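Local coordinates for protein transcriptional regulator (Bacillus halodurans, PDB 1Z4E) that has a GNAT fold and is probably an acyltransferase that moves acyl groups other than amino-acyl groups, although it is named a transcriptional regulator, at residues A[68-74]-A[86-92]; A[4-10]-A[56-62]; A[15-20]-A[33-38]. All coordinates share one frame. Residue numbers count along the deposited sequence, not the author numbering.

Contact 1: A[68-74]-A[86-92]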
loop_
_atom_site.group_PDB
_atom_site.type_symbol
_atom_site.label_atom_id
_atom_site.label_comp_id
_atom_site.label_asym_id
_atom_site.label_seq_id
_atom_site.Cartn_x
_atom_site.Cartn_y
_atom_site.Cartn_z
ATOM N N GLY A 68 1.162 9.279 -19.660
ATOM C CA GLY A 68 0.983 9.179 -18.224
ATOM C C GLY A 68 0.793 7.739 -17.798
ATOM O O GLY A 68 0.362 6.904 -18.589
ATOM N N MET A 69 1.114 7.442 -16.545
ATOM C CA MET A 69 0.977 6.084 -16.036
ATOM C C MET A 69 0.850 6.072 -14.518
ATOM O O MET A 69 1.192 7.042 -13.843
ATOM C CB MET A 69 2.214 5.247 -16.430
ATOM C CG MET A 69 3.518 5.704 -15.746
ATOM S SD MET A 69 5.075 4.869 -16.282
ATOM C CE MET A 69 4.936 3.341 -15.388
ATOM N N LEU A 70 0.352 4.958 -13.994
ATOM C CA LEU A 70 0.254 4.753 -12.557
ATOM C C LEU A 70 -0.074 3.288 -12.340
ATOM O O LEU A 70 -0.501 2.588 -13.267
ATOM C CB LEU A 70 -0.839 5.632 -11.921
ATOM C CG LEU A 70 -2.321 5.407 -12.258
ATOM C CD1 LEU A 70 -2.814 4.085 -11.669
ATOM C CD2 LEU A 70 -3.140 6.547 -11.690
ATOM N N GLN A 71 0.157 2.813 -11.125
ATOM C CA GLN A 71 -0.189 1.444 -10.789
ATOM C C GLN A 71 -1.216 1.576 -9.682
ATOM O O GLN A 71 -1.134 2.491 -8.861
ATOM C CB GLN A 71 1.021 0.657 -10.283
ATOM C CG GLN A 71 0.721 -0.843 -10.139
ATOM C CD GLN A 71 1.933 -1.666 -9.729
ATOM O OE1 GLN A 71 3.071 -1.304 -10.024
ATOM N NE2 GLN A 71 1.691 -2.793 -9.070
ATOM N N VAL A 72 -2.203 0.691 -9.673
ATOM C CA VAL A 72 -3.216 0.730 -8.636
ATOM C C VAL A 72 -3.460 -0.701 -8.171
ATOM O O VAL A 72 -3.532 -1.631 -8.987
ATOM C CB VAL A 72 -4.519 1.391 -9.148
ATOM C CG1 VAL A 72 -5.121 0.567 -10.279
ATOM C CG2 VAL A 72 -5.513 1.552 -7.995
ATOM N N THR A 73 -3.543 -0.876 -6.855
ATOM C CA THR A 73 -3.753 -2.187 -6.250
ATOM C C THR A 73 -4.973 -2.143 -5.330
ATOM O O THR A 73 -5.092 -1.249 -4.484
ATOM C CB THR A 73 -2.525 -2.609 -5.420
ATOM O OG1 THR A 73 -2.445 -1.795 -4.244
ATOM C CG2 THR A 73 -1.253 -2.413 -6.213
ATOM N N PHE A 74 -5.872 -3.109 -5.504
ATOM C CA PHE A 74 -7.098 -3.202 -4.713
ATOM C C PHE A 74 -6.880 -4.334 -3.726
ATOM O O PHE A 74 -6.649 -5.473 -4.128
ATOM C CB PHE A 74 -8.277 -3.509 -5.636
ATOM C CG PHE A 74 -8.372 -2.581 -6.807
ATOM C CD1 PHE A 74 -8.780 -1.264 -6.637
ATOM C CD2 PHE A 74 -8.019 -3.016 -8.083
ATOM C CE1 PHE A 74 -8.831 -0.385 -7.724
ATOM C CE2 PHE A 74 -8.066 -2.151 -9.173
ATOM C CZ PHE A 74 -8.472 -0.833 -8.995
ATOM N N ALA A 86 -7.880 0.969 -2.212
ATOM C CA ALA A 86 -7.149 1.030 -3.466
ATOM C C ALA A 86 -5.909 1.872 -3.165
ATOM O O ALA A 86 -6.027 2.977 -2.628
ATOM C CB ALA A 86 -7.984 1.709 -4.550
ATOM N N THR A 87 -4.732 1.342 -3.488
ATOM C CA THR A 87 -3.487 2.074 -3.280
ATOM C C THR A 87 -2.902 2.412 -4.648
ATOM O O THR A 87 -2.679 1.524 -5.484
ATOM C CB THR A 87 -2.444 1.241 -2.494
ATOM O OG1 THR A 87 -2.982 0.881 -1.220
ATOM C CG2 THR A 87 -1.164 2.039 -2.284
ATOM N N ILE A 88 -2.679 3.702 -4.875
ATOM C CA ILE A 88 -2.100 4.190 -6.119
ATOM C C ILE A 88 -0.611 4.367 -5.884
ATOM O O ILE A 88 -0.204 4.877 -4.836
ATOM C CB ILE A 88 -2.705 5.542 -6.520
ATOM C CG1 ILE A 88 -4.175 5.351 -6.894
ATOM C CG2 ILE A 88 -1.919 6.144 -7.681
ATOM C CD1 ILE A 88 -4.884 6.640 -7.250
ATOM N N GLU A 89 0.196 3.961 -6.860
ATOM C CA GLU A 89 1.647 4.057 -6.736
ATOM C C GLU A 89 2.320 4.534 -8.018
ATOM O O GLU A 89 1.946 4.127 -9.116
ATOM C CB GLU A 89 2.219 2.689 -6.347
ATOM C CG GLU A 89 3.742 2.606 -6.299
ATOM C CD GLU A 89 4.354 3.541 -5.265
ATOM O OE1 GLU A 89 3.815 3.628 -4.146
ATOM O OE2 GLU A 89 5.385 4.177 -5.573
ATOM N N GLY A 90 3.307 5.413 -7.858
ATOM C CA GLY A 90 4.066 5.920 -8.988
ATOM C C GLY A 90 3.298 6.573 -10.119
ATOM O O GLY A 90 3.358 6.119 -11.261
ATOM N N VAL A 91 2.571 7.637 -9.805
ATOM C CA VAL A 91 1.829 8.360 -10.820
ATOM C C VAL A 91 2.865 9.217 -11.539
ATOM O O VAL A 91 3.527 10.048 -10.918
ATOM C CB VAL A 91 0.760 9.272 -10.192
ATOM C CG1 VAL A 91 0.051 10.073 -11.281
ATOM C CG2 VAL A 91 -0.251 8.430 -9.426
ATOM N N ARG A 92 3.022 8.999 -12.836
ATOM C CA ARG A 92 3.987 9.765 -13.616
ATOM C C ARG A 92 3.316 10.385 -14.837
ATOM O O ARG A 92 2.436 9.777 -15.449
ATOM C CB ARG A 92 5.128 8.852 -14.081
ATOM C CG ARG A 92 5.881 8.126 -12.961
ATOM C CD ARG A 92 6.895 9.032 -12.258
ATOM N NE ARG A 92 7.672 8.295 -11.262
ATOM C CZ ARG A 92 7.366 8.213 -9.968
ATOM N NH1 ARG A 92 6.288 8.831 -9.490
ATOM N NH2 ARG A 92 8.142 7.512 -9.147
HETATM O O HOH W 1 -4.633 -1.260 -1.176
#

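Contact 2: A[4-10]-A[56-62]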
loop_
_atom_site.group_PDB
_atom_site.type_symbol
_atom_site.label_atom_id
_atom_site.label_comp_id
_atom_site.label_asym_id
_atom_site.label_seq_id
_atom_site.Cartn_x
_atom_site.Cartn_y
_atom_site.Cartn_z
ATOM N N HIS A 4 -6.620 16.048 -24.289
ATOM C CA HIS A 4 -7.543 14.886 -24.486
ATOM C C HIS A 4 -6.794 13.559 -24.530
ATOM O O HIS A 4 -5.988 13.317 -25.433
ATOM C CB HIS A 4 -8.348 15.048 -25.780
ATOM C CG HIS A 4 -9.202 13.860 -26.108
ATOM N ND1 HIS A 4 -8.675 12.659 -26.534
ATOM C CD2 HIS A 4 -10.542 13.678 -26.038
ATOM C CE1 HIS A 4 -9.653 11.788 -26.711
ATOM N NE2 HIS A 4 -10.797 12.381 -26.417
ATOM N N VAL A 5 -7.067 12.692 -23.561
ATOM C CA VAL A 5 -6.392 11.405 -23.521
ATOM C C VAL A 5 -7.323 10.213 -23.400
ATOM O O VAL A 5 -8.476 10.334 -22.986
ATOM C CB VAL A 5 -5.384 11.324 -22.349
ATOM C CG1 VAL A 5 -4.395 12.469 -22.437
ATOM C CG2 VAL A 5 -6.121 11.338 -21.010
ATOM N N THR A 6 -6.789 9.061 -23.783
ATOM C CA THR A 6 -7.479 7.786 -23.705
ATOM C C THR A 6 -6.811 7.091 -22.522
ATOM O O THR A 6 -5.582 7.054 -22.438
ATOM C CB THR A 6 -7.242 6.952 -24.980
ATOM O OG1 THR A 6 -7.980 7.531 -26.064
ATOM C CG2 THR A 6 -7.688 5.504 -24.775
ATOM N N ILE A 7 -7.607 6.556 -21.605
ATOM C CA ILE A 7 -7.047 5.877 -20.440
ATOM C C ILE A 7 -7.480 4.416 -20.482
ATOM O O ILE A 7 -8.654 4.120 -20.709
ATOM C CB ILE A 7 -7.532 6.552 -19.139
ATOM C CG1 ILE A 7 -7.041 8.004 -19.111
ATOM C CG2 ILE A 7 -7.037 5.778 -17.913
ATOM C CD1 ILE A 7 -7.589 8.820 -17.957
ATOM N N ARG A 8 -6.528 3.510 -20.266
ATOM C CA ARG A 8 -6.795 2.069 -20.318
ATOM C C ARG A 8 -5.701 1.296 -19.587
ATOM O O ARG A 8 -4.677 1.867 -19.208
ATOM C CB ARG A 8 -6.797 1.597 -21.771
ATOM C CG ARG A 8 -5.451 1.879 -22.472
ATOM C CD ARG A 8 -5.396 1.304 -23.886
ATOM N NE ARG A 8 -4.184 1.720 -24.596
ATOM C CZ ARG A 8 -2.958 1.260 -24.356
ATOM N NH1 ARG A 8 -2.745 0.348 -23.414
ATOM N NH2 ARG A 8 -1.934 1.717 -25.065
ATOM N N GLU A 9 -5.916 -0.005 -19.398
ATOM C CA GLU A 9 -4.901 -0.833 -18.755
ATOM C C GLU A 9 -3.743 -0.948 -19.750
ATOM O O GLU A 9 -3.956 -0.956 -20.958
ATOM C CB GLU A 9 -5.443 -2.235 -18.435
ATOM C CG GLU A 9 -6.555 -2.262 -17.398
ATOM C CD GLU A 9 -6.854 -3.671 -16.913
ATOM O OE1 GLU A 9 -5.996 -4.262 -16.228
ATOM O OE2 GLU A 9 -7.946 -4.190 -17.220
ATOM N N ALA A 10 -2.521 -1.025 -19.245
ATOM C CA ALA A 10 -1.353 -1.135 -20.110
ATOM C C ALA A 10 -1.214 -2.550 -20.671
ATOM O O ALA A 10 -1.767 -3.501 -20.121
ATOM C CB ALA A 10 -0.089 -0.763 -19.321
ATOM N N GLU A 56 -3.089 -3.458 -11.117
ATOM C CA GLU A 56 -3.108 -2.975 -12.490
ATOM C C GLU A 56 -2.187 -1.817 -12.825
ATOM O O GLU A 56 -1.891 -0.958 -11.989
ATOM C CB GLU A 56 -4.531 -2.553 -12.863
ATOM C CG GLU A 56 -5.611 -3.535 -12.435
ATOM C CD GLU A 56 -7.002 -3.032 -12.735
ATOM O OE1 GLU A 56 -7.232 -1.811 -12.610
ATOM O OE2 GLU A 56 -7.871 -3.861 -13.082
ATOM N N LEU A 57 -1.743 -1.805 -14.078
ATOM C CA LEU A 57 -0.914 -0.730 -14.596
ATOM C C LEU A 57 -1.854 0.001 -15.543
ATOM O O LEU A 57 -2.439 -0.604 -16.451
ATOM C CB LEU A 57 0.300 -1.286 -15.343
ATOM C CG LEU A 57 1.424 -1.748 -14.417
ATOM C CD1 LEU A 57 2.432 -2.603 -15.182
ATOM C CD2 LEU A 57 2.094 -0.516 -13.804
ATOM N N ILE A 58 -2.011 1.295 -15.308
ATOM C CA ILE A 58 -2.903 2.132 -16.101
ATOM C C ILE A 58 -2.110 3.203 -16.841
ATOM O O ILE A 58 -1.233 3.836 -16.254
ATOM C CB ILE A 58 -3.916 2.851 -15.184
ATOM C CG1 ILE A 58 -4.599 1.834 -14.260
ATOM C CG2 ILE A 58 -4.909 3.634 -16.015
ATOM C CD1 ILE A 58 -5.339 0.715 -14.991
ATOM N N VAL A 59 -2.424 3.407 -18.120
ATOM C CA VAL A 59 -1.737 4.429 -18.905
ATOM C C VAL A 59 -2.706 5.423 -19.543
ATOM O O VAL A 59 -3.856 5.080 -19.862
ATOM C CB VAL A 59 -0.867 3.811 -20.047
ATOM C CG1 VAL A 59 0.312 3.032 -19.456
ATOM C CG2 VAL A 59 -1.722 2.911 -20.945
ATOM N N ALA A 60 -2.233 6.663 -19.689
ATOM C CA ALA A 60 -2.975 7.742 -20.333
ATOM C C ALA A 60 -2.304 7.812 -21.702
ATOM O O ALA A 60 -1.073 7.882 -21.792
ATOM C CB ALA A 60 -2.778 9.053 -19.580
ATOM N N CYS A 61 -3.104 7.800 -22.762
ATOM C CA CYS A 61 -2.560 7.785 -24.110
ATOM C C CYS A 61 -2.999 8.915 -25.032
ATOM O O CYS A 61 -4.131 9.393 -24.958
ATOM C CB CYS A 61 -2.934 6.460 -24.780
ATOM S SG CYS A 61 -2.716 5.006 -23.733
ATOM N N ASN A 62 -2.076 9.322 -25.898
ATOM C CA ASN A 62 -2.309 10.339 -26.922
ATOM C C ASN A 62 -2.028 9.512 -28.173
ATOM O O ASN A 62 -0.959 9.616 -28.777
ATOM C CB ASN A 62 -1.294 11.482 -26.795
ATOM C CG ASN A 62 -1.426 12.508 -27.908
ATOM O OD1 ASN A 62 -2.516 12.994 -28.185
ATOM N ND2 ASN A 62 -0.307 12.847 -28.545
HETATM O O HOH W 2 -5.126 12.384 -28.002
HETATM O O HOH W 3 -5.765 8.293 -27.660
HETATM O O HOH W 4 -3.330 -3.926 -15.563
#

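Contact 3: A[15-20]-A[33-38]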
loop_
_atom_site.group_PDB
_atom_site.type_symbol
_atom_site.label_atom_id
_atom_site.label_comp_id
_atom_site.label_asym_id
_atom_site.label_seq_id
_atom_site.Cartn_x
_atom_site.Cartn_y
_atom_site.Cartn_z
ATOM N N LEU A 15 5.154 -1.225 -22.420
ATOM C CA LEU A 15 6.259 -1.406 -21.482
ATOM C C LEU A 15 7.493 -0.565 -21.746
ATOM O O LEU A 15 8.040 0.028 -20.821
ATOM C CB LEU A 15 6.657 -2.881 -21.399
ATOM C CG LEU A 15 7.594 -3.222 -20.232
ATOM C CD1 LEU A 15 6.974 -2.773 -18.907
ATOM C CD2 LEU A 15 7.850 -4.724 -20.210
ATOM N N GLU A 16 7.933 -0.510 -22.998
ATOM C CA GLU A 16 9.121 0.268 -23.338
ATOM C C GLU A 16 8.941 1.739 -22.959
ATOM O O GLU A 16 9.831 2.352 -22.346
ATOM C CB GLU A 16 9.431 0.121 -24.836
ATOM C CG GLU A 16 10.727 0.777 -25.301
ATOM C CD GLU A 16 10.552 2.240 -25.660
ATOM O OE1 GLU A 16 9.522 2.574 -26.278
ATOM O OE2 GLU A 16 11.447 3.053 -25.345
ATOM N N GLN A 17 7.791 2.311 -23.308
ATOM C CA GLN A 17 7.539 3.708 -22.979
ATOM C C GLN A 17 7.363 3.921 -21.480
ATOM O O GLN A 17 7.803 4.937 -20.951
ATOM C CB GLN A 17 6.305 4.236 -23.722
ATOM C CG GLN A 17 6.503 4.370 -25.219
ATOM C CD GLN A 17 5.278 4.932 -25.909
ATOM O OE1 GLN A 17 4.910 6.092 -25.704
ATOM N NE2 GLN A 17 4.634 4.110 -26.731
ATOM N N MET A 18 6.727 2.977 -20.790
ATOM C CA MET A 18 6.539 3.131 -19.345
ATOM C C MET A 18 7.886 3.146 -18.615
ATOM O O MET A 18 8.116 3.993 -17.748
ATOM C CB MET A 18 5.646 2.012 -18.779
ATOM C CG MET A 18 4.156 2.125 -19.164
ATOM S SD MET A 18 3.048 1.015 -18.195
ATOM C CE MET A 18 3.561 -0.563 -18.788
ATOM N N VAL A 19 8.776 2.214 -18.965
ATOM C CA VAL A 19 10.095 2.150 -18.331
ATOM C C VAL A 19 10.863 3.443 -18.601
ATOM O O VAL A 19 11.518 3.978 -17.709
ATOM C CB VAL A 19 10.930 0.951 -18.852
ATOM C CG1 VAL A 19 12.329 0.964 -18.220
ATOM C CG2 VAL A 19 10.223 -0.353 -18.519
ATOM N N HIS A 20 10.772 3.950 -19.827
ATOM C CA HIS A 20 11.457 5.193 -20.169
ATOM C C HIS A 20 10.944 6.341 -19.277
ATOM O O HIS A 20 11.736 7.140 -18.768
ATOM C CB HIS A 20 11.238 5.536 -21.645
ATOM C CG HIS A 20 12.085 6.674 -22.127
ATOM N ND1 HIS A 20 13.461 6.608 -22.176
ATOM C CD2 HIS A 20 11.752 7.914 -22.559
ATOM C CE1 HIS A 20 13.940 7.759 -22.616
ATOM N NE2 HIS A 20 12.925 8.569 -22.855
ATOM N N ARG A 33 16.410 1.619 -14.477
ATOM C CA ARG A 33 17.428 1.258 -15.451
ATOM C C ARG A 33 16.785 1.123 -16.821
ATOM O O ARG A 33 16.286 0.059 -17.184
ATOM C CB ARG A 33 18.095 -0.062 -15.063
ATOM C CG ARG A 33 19.252 -0.467 -15.971
ATOM C CD ARG A 33 19.713 -1.890 -15.676
ATOM N NE ARG A 33 19.963 -2.099 -14.252
ATOM C CZ ARG A 33 20.870 -1.435 -13.542
ATOM N NH1 ARG A 33 21.627 -0.513 -14.122
ATOM N NH2 ARG A 33 21.018 -1.688 -12.245
ATOM N N TYR A 34 16.780 2.211 -17.578
ATOM C CA TYR A 34 16.212 2.170 -18.912
ATOM C C TYR A 34 17.301 1.825 -19.917
ATOM O O TYR A 34 18.366 2.442 -19.928
ATOM C CB TYR A 34 15.609 3.515 -19.304
ATOM C CG TYR A 34 15.137 3.540 -20.744
ATOM C CD1 TYR A 34 13.979 2.861 -21.132
ATOM C CD2 TYR A 34 15.863 4.217 -21.724
ATOM C CE1 TYR A 34 13.554 2.861 -22.465
ATOM C CE2 TYR A 34 15.449 4.221 -23.057
ATOM C CZ TYR A 34 14.294 3.543 -23.419
ATOM O OH TYR A 34 13.878 3.556 -24.730
ATOM N N GLU A 35 17.030 0.828 -20.748
ATOM C CA GLU A 35 17.957 0.433 -21.792
ATOM C C GLU A 35 17.234 -0.494 -22.765
ATOM O O GLU A 35 16.129 -0.966 -22.479
ATOM C CB GLU A 35 19.198 -0.241 -21.190
ATOM C CG GLU A 35 18.962 -1.549 -20.467
ATOM C CD GLU A 35 20.145 -1.938 -19.591
ATOM O OE1 GLU A 35 20.281 -3.134 -19.262
ATOM O OE2 GLU A 35 20.933 -1.040 -19.217
ATOM N N LYS A 36 17.841 -0.706 -23.928
ATOM C CA LYS A 36 17.281 -1.576 -24.950
ATOM C C LYS A 36 18.324 -2.641 -25.258
ATOM O O LYS A 36 19.449 -2.320 -25.638
ATOM C CB LYS A 36 16.980 -0.790 -26.227
ATOM C CG LYS A 36 16.050 0.391 -26.051
ATOM C CD LYS A 36 15.895 1.135 -27.367
ATOM C CE LYS A 36 14.983 2.330 -27.226
ATOM N NZ LYS A 36 14.728 2.985 -28.534
ATOM N N PRO A 37 17.971 -3.924 -25.090
ATOM C CA PRO A 37 16.668 -4.420 -24.634
ATOM C C PRO A 37 16.356 -4.051 -23.181
ATOM O O PRO A 37 17.253 -3.751 -22.398
ATOM C CB PRO A 37 16.791 -5.926 -24.833
ATOM C CG PRO A 37 18.249 -6.164 -24.543
ATOM C CD PRO A 37 18.906 -5.042 -25.309
ATOM N N LEU A 38 15.075 -4.074 -22.835
ATOM C CA LEU A 38 14.639 -3.751 -21.476
ATOM C C LEU A 38 15.114 -4.811 -20.479
ATOM O O LEU A 38 15.149 -6.003 -20.800
ATOM C CB LEU A 38 13.107 -3.670 -21.427
ATOM C CG LEU A 38 12.413 -2.625 -22.311
ATOM C CD1 LEU A 38 10.908 -2.882 -22.325
ATOM C CD2 LEU A 38 12.714 -1.225 -21.783
#

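Contact 1: A[68-74]-A[86-92]
Strands 68-74 and 86-92 run antiparallel, with axes 4.6 Å apart at their closest and 161° between their directions. Three hydrogen-bonded pairs join them. M69 N bonds R92 O and R92 N bonds M69 O, both at 2.9 Å. Q71 N reaches E89 O at 3.0 Å, and E89 N reaches Q71 O at 2.8 Å. T73 N to T87 O is 2.9 Å, and T87 N to T73 O is 2.8 Å. One residue, L70, lies between M69 and Q71, but two, G90 and V91, lie between E89 and R92. The extra residue makes a beta bulge, where G90 takes a positive phi that favours glycine. These are the central antiparallel strands of the GNAT sheet. A bulge in the second of them is a family hallmark; in relatives it goes with a parting of this strand from its parallel neighbour (here 119-127), where acyl-CoA binds. On one face V72 CG2 lies 4.2 Å from both A86 CB and I88 CG1, and F74 CD1 is 3.7 Å from A86 CB. L70 CB meets V91 CG2 at 3.8 Å; L70 also packs on L106 and A110 of helix 102-116. The other face carries M69, Q71, T73, T87, E89 and R92. There E89 forms a salt bridge with R85 of the second subunit. Q71 NE2 bonds N55 and also P76 O of that subunit. T87 OG1 bonds Q123.

Contact 2: A[4-10]-A[56-62]
H4 O, ahead of strand 6-9, and N62 OD1, at the end of strand 55-62, share a water, at 2.9 and 2.7 Å. V5 follows, with CG2 4.3 Å from A60 CB. T6 opens the antiparallel pairing: T6 N bonds C61 O at 2.9 Å, and C61 N bonds T6 O at 2.6 Å. I7 turns to the same face as A60, and its CG2 meets I58 CG2 at 3.6 Å. R8 makes the next hydrogen-bonded pair, with R8 N to V59 O at 3.1 Å and V59 N to R8 O at 2.9 Å. Its guanidinium lies over C61 SG and V59 CG2, and forms a salt bridge to D14. E9 OE1 comes within 3.7 Å of E56 OE2, a like-charge approach. R113 offsets it by salt bridges to both acids, and R117 also pairs with E56. A10 N closes the pairing on L57 O at 2.8 Å, and A10 CB packs 3.8 Å from V59 CG1. Strand 6-9 is an outermost strand of the GNAT sheet within this chain. Strand 55-62 separates it from strand 65-76. Helix 102-116 packs on I7 and I58 through W109, while M18 of helix 15-24 touches A10 and V59.

Contact 3: A[15-20]-A[33-38]
Y34, L38 and E16 lose the most surface here. Y34 points at helix 15-24 from the loop that follows it. Its hydroxyl donates a hydrogen bond to the helix: Y34 OH to E16 OE2 is 2.6 Å. The ring of H20, one turn further along, sets its edge against the face of Y34 in a T-shaped stack. The ring centroids are 4.4 Å apart and the planes meet at 66°. H20 CB adds a CH-pi contact, 4.0 Å from the centroid of the Y34 ring. V19 CG1 approaches the ring at its edge, 3.8 Å from Y34 CD1. The tyrosine therefore meets three helix residues, E16, V19 and H20. In the GNAT fold, the region between the first strand and the second is helical, and here it holds helices 15-24 and 40-51. Segment 33-38 belongs to the irregular link between these two helices and folds back along the first. L38 lies near the start of the second helix. Its CD1 is 3.9 Å from L15 CG and 3.8 Å from E16 CA, while L38 CD2 is 4.1 Å from V19 CB. E16 OE2 also has K36 NZ at 4.6 Å, beyond salt-bridge range. On helix 40-51, F46 touches L15 and Y42 touches V19.

How the contacts relate
Contacts 1 and 2 belong to one sheet, with centres about 12 Å apart. Strands 55-62 and 65-76 are neighbours in it. A60 N to G68 O and E56 N to V72 O, both 2.8 Å, are probable hydrogen bonds between them. Contact 3 lies off the sheet, its centre about 18 Å from that of contact 1 and 17 Å from that of contact 2. M18 connects it to both: its SD is 3.6 Å from V59 CG1, and its O is 3.5 Å from M69 SD. All three contacts reach L78 of the second subunit, through M69, L57, and L15 with M18. Only contact 1 holds the bulge tied to acyl-CoA binding in relatives.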